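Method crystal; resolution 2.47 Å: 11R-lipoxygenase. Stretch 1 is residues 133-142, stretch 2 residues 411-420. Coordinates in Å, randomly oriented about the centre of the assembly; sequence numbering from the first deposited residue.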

ATOM      1  N   VAL A 133     -26.369  -4.568 -12.588  1.00 50.52           N
ATOM      2  CA  VAL A 133     -26.105  -4.657 -11.157  1.00 46.83           C
ATOM      3  C   VAL A 133     -26.936  -5.759 -10.508  1.00 44.78           C
ATOM      4  O   VAL A 133     -28.162  -5.755 -10.599  1.00 45.72           O
ATOM      5  CB  VAL A 133     -26.425  -3.322 -10.458  1.00 46.63           C
ATOM      6  CG1 VAL A 133     -26.028  -3.379  -8.990  1.00 47.03           C
ATOM      7  CG2 VAL A 133     -25.722  -2.171 -11.161  1.00 46.85           C
ATOM      8  N   TYR A 134     -26.264  -6.699  -9.852  1.00 42.49           N
ATOM      9  CA  TYR A 134     -26.951  -7.775  -9.145  1.00 40.09           C
ATOM     10  C   TYR A 134     -27.560  -7.257  -7.853  1.00 43.05           C
ATOM     11  O   TYR A 134     -27.259  -6.147  -7.414  1.00 46.36           O
ATOM     12  CB  TYR A 134     -25.983  -8.906  -8.798  1.00 41.41           C
ATOM     13  CG  TYR A 134     -25.240  -9.490  -9.975  1.00 42.31           C
ATOM     14  CD1 TYR A 134     -25.769 -10.550 -10.699  1.00 48.35           C
ATOM     15  CD2 TYR A 134     -24.002  -8.995 -10.351  1.00 42.66           C
ATOM     16  CE1 TYR A 134     -25.087 -11.092 -11.768  1.00 43.22           C
ATOM     17  CE2 TYR A 134     -23.317  -9.529 -11.416  1.00 43.60           C
ATOM     18  CZ  TYR A 134     -23.862 -10.574 -12.121  1.00 43.26           C
ATOM     19  OH  TYR A 134     -23.162 -11.097 -13.181  1.00 47.05           O
ATOM     20  N   GLU A 135     -28.412  -8.072  -7.242  1.00 45.31           N
ATOM     21  CA  GLU A 135     -28.953  -7.765  -5.925  1.00 45.63           C
ATOM     22  C   GLU A 135     -27.895  -8.107  -4.876  1.00 44.61           C
ATOM     23  O   GLU A 135     -27.053  -8.975  -5.101  1.00 44.69           O
ATOM     24  CB  GLU A 135     -30.243  -8.552  -5.688  1.00 43.19           C
ATOM     25  CG  GLU A 135     -31.133  -7.997  -4.586  1.00 45.52           C
ATOM     26  CD  GLU A 135     -30.731  -8.471  -3.202  1.00 51.65           C
ATOM     27  OE1 GLU A 135     -30.032  -9.501  -3.103  1.00 50.52           O
ATOM     28  OE2 GLU A 135     -31.118  -7.814  -2.211  1.00 52.56           O
ATOM     29  N   GLY A 136     -27.943  -7.419  -3.738  1.00 45.91           N
ATOM     30  CA  GLY A 136     -26.914  -7.528  -2.714  1.00 45.62           C
ATOM     31  C   GLY A 136     -26.370  -8.925  -2.473  1.00 44.62           C
ATOM     32  O   GLY A 136     -25.155  -9.125  -2.445  1.00 44.29           O
ATOM     33  N   LYS A 137     -27.270  -9.887  -2.293  1.00 43.92           N
ATOM     34  CA  LYS A 137     -26.897 -11.270  -1.994  1.00 42.43           C
ATOM     35  C   LYS A 137     -25.692 -11.736  -2.815  1.00 40.42           C
ATOM     36  O   LYS A 137     -25.675 -11.608  -4.039  1.00 39.85           O
ATOM     37  CB  LYS A 137     -28.092 -12.190  -2.261  1.00 47.39           C
ATOM     38  CG  LYS A 137     -27.990 -13.571  -1.637  1.00 52.01           C
ATOM     39  CD  LYS A 137     -29.142 -14.456  -2.096  1.00 59.37           C
ATOM     40  CE  LYS A 137     -29.126 -15.819  -1.416  1.00 62.72           C
ATOM     41  NZ  LYS A 137     -29.567 -15.752   0.008  1.00 66.37           N
ATOM     42  N   ALA A 138     -24.687 -12.280  -2.133  1.00 35.94           N
ATOM     43  CA  ALA A 138     -23.508 -12.821  -2.803  1.00 36.37           C
ATOM     44  C   ALA A 138     -23.742 -14.288  -3.146  1.00 38.15           C
ATOM     45  O   ALA A 138     -24.270 -15.046  -2.332  1.00 41.80           O
ATOM     46  CB  ALA A 138     -22.275 -12.667  -1.923  1.00 36.80           C
ATOM     47  N   ILE A 139     -23.343 -14.684  -4.350  1.00 38.72           N
ATOM     48  CA  ILE A 139     -23.661 -16.013  -4.861  1.00 36.82           C
ATOM     49  C   ILE A 139     -22.477 -16.651  -5.580  1.00 36.66           C
ATOM     50  O   ILE A 139     -21.966 -16.107  -6.559  1.00 39.36           O
ATOM     51  CB  ILE A 139     -24.849 -15.950  -5.841  1.00 40.95           C
ATOM     52  CG1 ILE A 139     -26.068 -15.327  -5.159  1.00 41.32           C
ATOM     53  CG2 ILE A 139     -25.182 -17.339  -6.367  1.00 41.87           C
ATOM     54  CD1 ILE A 139     -27.198 -15.003  -6.108  1.00 43.32           C
ATOM     55  N   LEU A 140     -22.049 -17.809  -5.089  1.00 37.60           N
ATOM     56  CA  LEU A 140     -20.997 -18.579  -5.744  1.00 39.56           C
ATOM     57  C   LEU A 140     -21.534 -19.207  -7.025  1.00 40.22           C
ATOM     58  O   LEU A 140     -22.728 -19.485  -7.129  1.00 44.56           O
ATOM     59  CB  LEU A 140     -20.486 -19.674  -4.806  1.00 40.78           C
ATOM     60  CG  LEU A 140     -19.827 -19.189  -3.516  1.00 39.77           C
ATOM     61  CD1 LEU A 140     -19.598 -20.348  -2.558  1.00 35.62           C
ATOM     62  CD2 LEU A 140     -18.517 -18.491  -3.832  1.00 40.68           C
ATOM     63  N   PRO A 141     -20.653 -19.438  -8.009  1.00 40.92           N
ATOM     64  CA  PRO A 141     -21.091 -20.053  -9.267  1.00 42.34           C
ATOM     65  C   PRO A 141     -21.567 -21.486  -9.061  1.00 45.97           C
ATOM     66  O   PRO A 141     -22.481 -21.940  -9.749  1.00 45.78           O
ATOM     67  CB  PRO A 141     -19.828 -20.023 -10.131  1.00 38.92           C
ATOM     68  CG  PRO A 141     -18.703 -19.990  -9.160  1.00 39.21           C
ATOM     69  CD  PRO A 141     -19.199 -19.201  -7.987  1.00 42.39           C
ATOM     70  N   ASN A 142     -20.951 -22.187  -8.114  1.00 44.73           N
ATOM     71  CA  ASN A 142     -21.335 -23.558  -7.800  1.00 45.09           C
ATOM     72  C   ASN A 142     -22.378 -23.620  -6.687  1.00 49.53           C
ATOM     73  O   ASN A 142     -22.516 -24.639  -6.010  1.00 55.46           O
ATOM     74  CB  ASN A 142     -20.105 -24.379  -7.405  1.00 45.35           C
ATOM     75  CG  ASN A 142     -19.377 -23.799  -6.208  1.00 50.21           C
ATOM     76  OD1 ASN A 142     -19.385 -22.589  -5.988  1.00 48.58           O
ATOM     77  ND2 ASN A 142     -18.742 -24.663  -5.427  1.00 52.71           N
ATOM     78  N   LEU A 411     -13.540 -12.502 -11.764  1.00 36.58           N
ATOM     79  CA  LEU A 411     -14.618 -12.512 -10.780  1.00 35.08           C
ATOM     80  C   LEU A 411     -15.758 -11.576 -11.167  1.00 37.85           C
ATOM     81  O   LEU A 411     -15.522 -10.426 -11.538  1.00 39.55           O
ATOM     82  CB  LEU A 411     -14.089 -12.113  -9.402  1.00 33.85           C
ATOM     83  CG  LEU A 411     -12.987 -12.990  -8.810  1.00 36.41           C
ATOM     84  CD1 LEU A 411     -12.575 -12.455  -7.447  1.00 34.18           C
ATOM     85  CD2 LEU A 411     -13.438 -14.437  -8.705  1.00 32.13           C
ATOM     86  N   PRO A 412     -17.002 -12.072 -11.087  1.00 37.04           N
ATOM     87  CA  PRO A 412     -18.180 -11.219 -11.259  1.00 32.57           C
ATOM     88  C   PRO A 412     -18.517 -10.507  -9.954  1.00 35.64           C
ATOM     89  O   PRO A 412     -18.187 -11.015  -8.881  1.00 35.38           O
ATOM     90  CB  PRO A 412     -19.275 -12.218 -11.626  1.00 39.28           C
ATOM     91  CG  PRO A 412     -18.878 -13.469 -10.923  1.00 38.56           C
ATOM     92  CD  PRO A 412     -17.371 -13.490 -10.922  1.00 36.22           C
ATOM     93  N   SER A 413     -19.168  -9.352 -10.046  1.00 35.95           N
ATOM     94  CA  SER A 413     -19.443  -8.532  -8.869  1.00 33.24           C
ATOM     95  C   SER A 413     -20.423  -9.182  -7.889  1.00 33.83           C
ATOM     96  O   SER A 413     -20.693  -8.629  -6.822  1.00 33.07           O
ATOM     97  CB  SER A 413     -19.967  -7.156  -9.296  1.00 37.83           C
ATOM     98  OG  SER A 413     -21.094  -7.280 -10.144  1.00 42.60           O
ATOM     99  N   VAL A 414     -20.960 -10.346  -8.249  1.00 32.67           N
ATOM    100  CA  VAL A 414     -21.875 -11.069  -7.369  1.00 33.68           C
ATOM    101  C   VAL A 414     -21.116 -12.059  -6.482  1.00 31.00           C
ATOM    102  O   VAL A 414     -21.673 -12.623  -5.542  1.00 29.22           O
ATOM    103  CB  VAL A 414     -22.959 -11.820  -8.180  1.00 36.67           C
ATOM    104  CG1 VAL A 414     -22.359 -13.014  -8.913  1.00 35.29           C
ATOM    105  CG2 VAL A 414     -24.101 -12.262  -7.272  1.00 31.81           C
ATOM    106  N   HIS A 415     -19.837 -12.256  -6.783  1.00 31.86           N
ATOM    107  CA  HIS A 415     -18.995 -13.179  -6.029  1.00 31.94           C
ATOM    108  C   HIS A 415     -18.585 -12.559  -4.689  1.00 35.50           C
ATOM    109  O   HIS A 415     -18.207 -11.388  -4.634  1.00 35.11           O
ATOM    110  CB  HIS A 415     -17.752 -13.518  -6.852  1.00 31.13           C
ATOM    111  CG  HIS A 415     -17.031 -14.745  -6.388  1.00 36.15           C
ATOM    112  ND1 HIS A 415     -16.542 -14.885  -5.108  1.00 36.65           N
ATOM    113  CD2 HIS A 415     -16.702 -15.885  -7.041  1.00 36.54           C
ATOM    114  CE1 HIS A 415     -15.952 -16.059  -4.988  1.00 37.84           C
ATOM    115  NE2 HIS A 415     -16.033 -16.686  -6.147  1.00 37.02           N
ATOM    116  N   PRO A 416     -18.661 -13.343  -3.600  1.00 34.12           N
ATOM    117  CA  PRO A 416     -18.353 -12.830  -2.256  1.00 33.85           C
ATOM    118  C   PRO A 416     -16.920 -12.318  -2.095  1.00 33.03           C
ATOM    119  O   PRO A 416     -16.701 -11.345  -1.380  1.00 35.69           O
ATOM    120  CB  PRO A 416     -18.592 -14.046  -1.350  1.00 31.38           C
ATOM    121  CG  PRO A 416     -18.532 -15.228  -2.255  1.00 34.36           C
ATOM    122  CD  PRO A 416     -19.082 -14.753  -3.560  1.00 35.93           C
ATOM    123  N   VAL A 417     -15.963 -12.972  -2.746  1.00 32.99           N
ATOM    124  CA  VAL A 417     -14.564 -12.559  -2.678  1.00 32.34           C
ATOM    125  C   VAL A 417     -14.345 -11.220  -3.378  1.00 33.33           C
ATOM    126  O   VAL A 417     -13.546 -10.403  -2.923  1.00 34.10           O
ATOM    127  CB  VAL A 417     -13.635 -13.620  -3.296  1.00 27.96           C
ATOM    128  CG1 VAL A 417     -12.217 -13.082  -3.434  1.00 28.73           C
ATOM    129  CG2 VAL A 417     -13.650 -14.885  -2.455  1.00 30.64           C
ATOM    130  N   TRP A 418     -15.052 -10.998  -4.481  1.00 31.77           N
ATOM    131  CA  TRP A 418     -14.992  -9.710  -5.163  1.00 31.71           C
ATOM    132  C   TRP A 418     -15.441  -8.599  -4.223  1.00 31.01           C
ATOM    133  O   TRP A 418     -14.831  -7.531  -4.168  1.00 31.88           O
ATOM    134  CB  TRP A 418     -15.875  -9.706  -6.412  1.00 32.32           C
ATOM    135  CG  TRP A 418     -16.188  -8.321  -6.889  1.00 28.70           C
ATOM    136  CD1 TRP A 418     -17.211  -7.522  -6.465  1.00 30.15           C
ATOM    137  CD2 TRP A 418     -15.468  -7.563  -7.867  1.00 28.97           C
ATOM    138  NE1 TRP A 418     -17.176  -6.317  -7.123  1.00 29.22           N
ATOM    139  CE2 TRP A 418     -16.115  -6.316  -7.989  1.00 29.72           C
ATOM    140  CE3 TRP A 418     -14.341  -7.817  -8.653  1.00 30.98           C
ATOM    141  CZ2 TRP A 418     -15.673  -5.329  -8.866  1.00 30.13           C
ATOM    142  CZ3 TRP A 418     -13.904  -6.834  -9.523  1.00 31.54           C
ATOM    143  CH2 TRP A 418     -14.570  -5.607  -9.623  1.00 31.35           C
ATOM    144  N   LYS A 419     -16.516  -8.856  -3.486  1.00 30.64           N
ATOM    145  CA  LYS A 419     -17.050  -7.887  -2.538  1.00 35.17           C
ATOM    146  C   LYS A 419     -16.068  -7.668  -1.395  1.00 34.56           C
ATOM    147  O   LYS A 419     -15.907  -6.551  -0.903  1.00 33.44           O
ATOM    148  CB  LYS A 419     -18.386  -8.374  -1.972  1.00 35.38           C
ATOM    149  CG  LYS A 419     -19.494  -8.515  -3.002  1.00 34.83           C
ATOM    150  CD  LYS A 419     -20.769  -9.026  -2.351  1.00 36.09           C
ATOM    151  CE  LYS A 419     -21.896  -9.187  -3.359  1.00 38.88           C
ATOM    152  NZ  LYS A 419     -22.353  -7.883  -3.916  1.00 42.14           N
ATOM    153  N   LEU A 420     -15.417  -8.748  -0.977  1.00 31.11           N
ATOM    154  CA  LEU A 420     -14.471  -8.694   0.130  1.00 32.72           C
ATOM    155  C   LEU A 420     -13.278  -7.802  -0.196  1.00 34.69           C
ATOM    156  O   LEU A 420     -12.902  -6.937   0.594  1.00 30.66           O
ATOM    157  CB  LEU A 420     -13.977 -10.102   0.466  1.00 31.14           C
ATOM    158  CG  LEU A 420     -12.970 -10.196   1.615  1.00 29.83           C
ATOM    159  CD1 LEU A 420     -13.619  -9.806   2.936  1.00 27.84           C
ATOM    160  CD2 LEU A 420     -12.376 -11.592   1.695  1.00 30.38           C
TER
HETATM  161  O   HOH W   1     -23.237  -5.912  -8.728  1.00 46.64           O
HETATM  162  O   HOH W   2     -24.496  -9.059  -5.629  1.00 39.28           O

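A mostly apolar, buried contact joins the end of a strand and the loop after it to a turn and the first helical residues of the second stretch, with one strong backbone hydrogen bond at its centre and a lysine and two waters adding polar links; touching residues lie at least 274 apart in sequence. The two stretches bury 523 Å² between them, and Val414 gives up the largest share. It sits in the type I turn from Pro412 to His415, which is closed by His415 N donating to Pro412 O at 2.9 Å. From there its CA-to-CB bond points toward stretch 1, and Val414 CB lies over a face of the Tyr134 ring, 3.7 Å from the centroid and 13° off the normal, a CH-pi contact. The flat ring suits the branched valine, and Val414 CG2 also packs 4.0 Å from Ile139 CB. Ser413 OG approaches the same ring at its edge, 3.4 Å from Tyr134 CD2, while Tyr134 OH is hydrogen-bonded elsewhere in the structure.

The backbone link is Ile139 N to Val414 O, 2.9 Å with an N-H...O angle of 164°. Val414 O also receives a CA-H...O contact from Ala138 CA at 3.3 Å, and the closest CA pair is Ala138 CA to Val414 CA, 5.2 Å. The small Ala138 side chain fits this close approach: Ala138 CB lies 4.0 Å from Pro416 CB and 3.8 Å from Lys419 CE.

Further along, the CA-to-CB bond of Leu140 is sideways but the end of the side chain comes nearer, Leu140 CD2 reaching 3.6 Å from Pro416 CG. Leu140 CD2 also lies 4.1 Å from the centroid of the His415 ring, an off-centre CH-pi contact. That imidazole also caps the helix: His415 ND1 accepts from Val417 N at 3.1 Å, and its NE2 is bonded elsewhere in the structure. Pro416 suits the first helical turn, where its lack of an N-H costs no helical hydrogen bond, and its ring offers an apolar surface to Ala138 and Leu140.

The CA-to-CB bond of Lys419, on the helix, points toward stretch 1. Its chi1 is m, chi2 and chi3 are t and chi4 is m, and the chain carries a buried amine to polar partners: Lys419 NZ makes weak hydrogen bonds to Gly136 O and Ser413 O, both at 3.4 Å, and a shorter one to water 2 at 3.0 Å. Water 2 in turn donates to Glu135 O at 2.6 Å, bridging the stretches. Water 1 makes a second bridge, donating to Ser413 OG at 2.9 Å and accepting a weak bond from Tyr134 N at 3.3 Å.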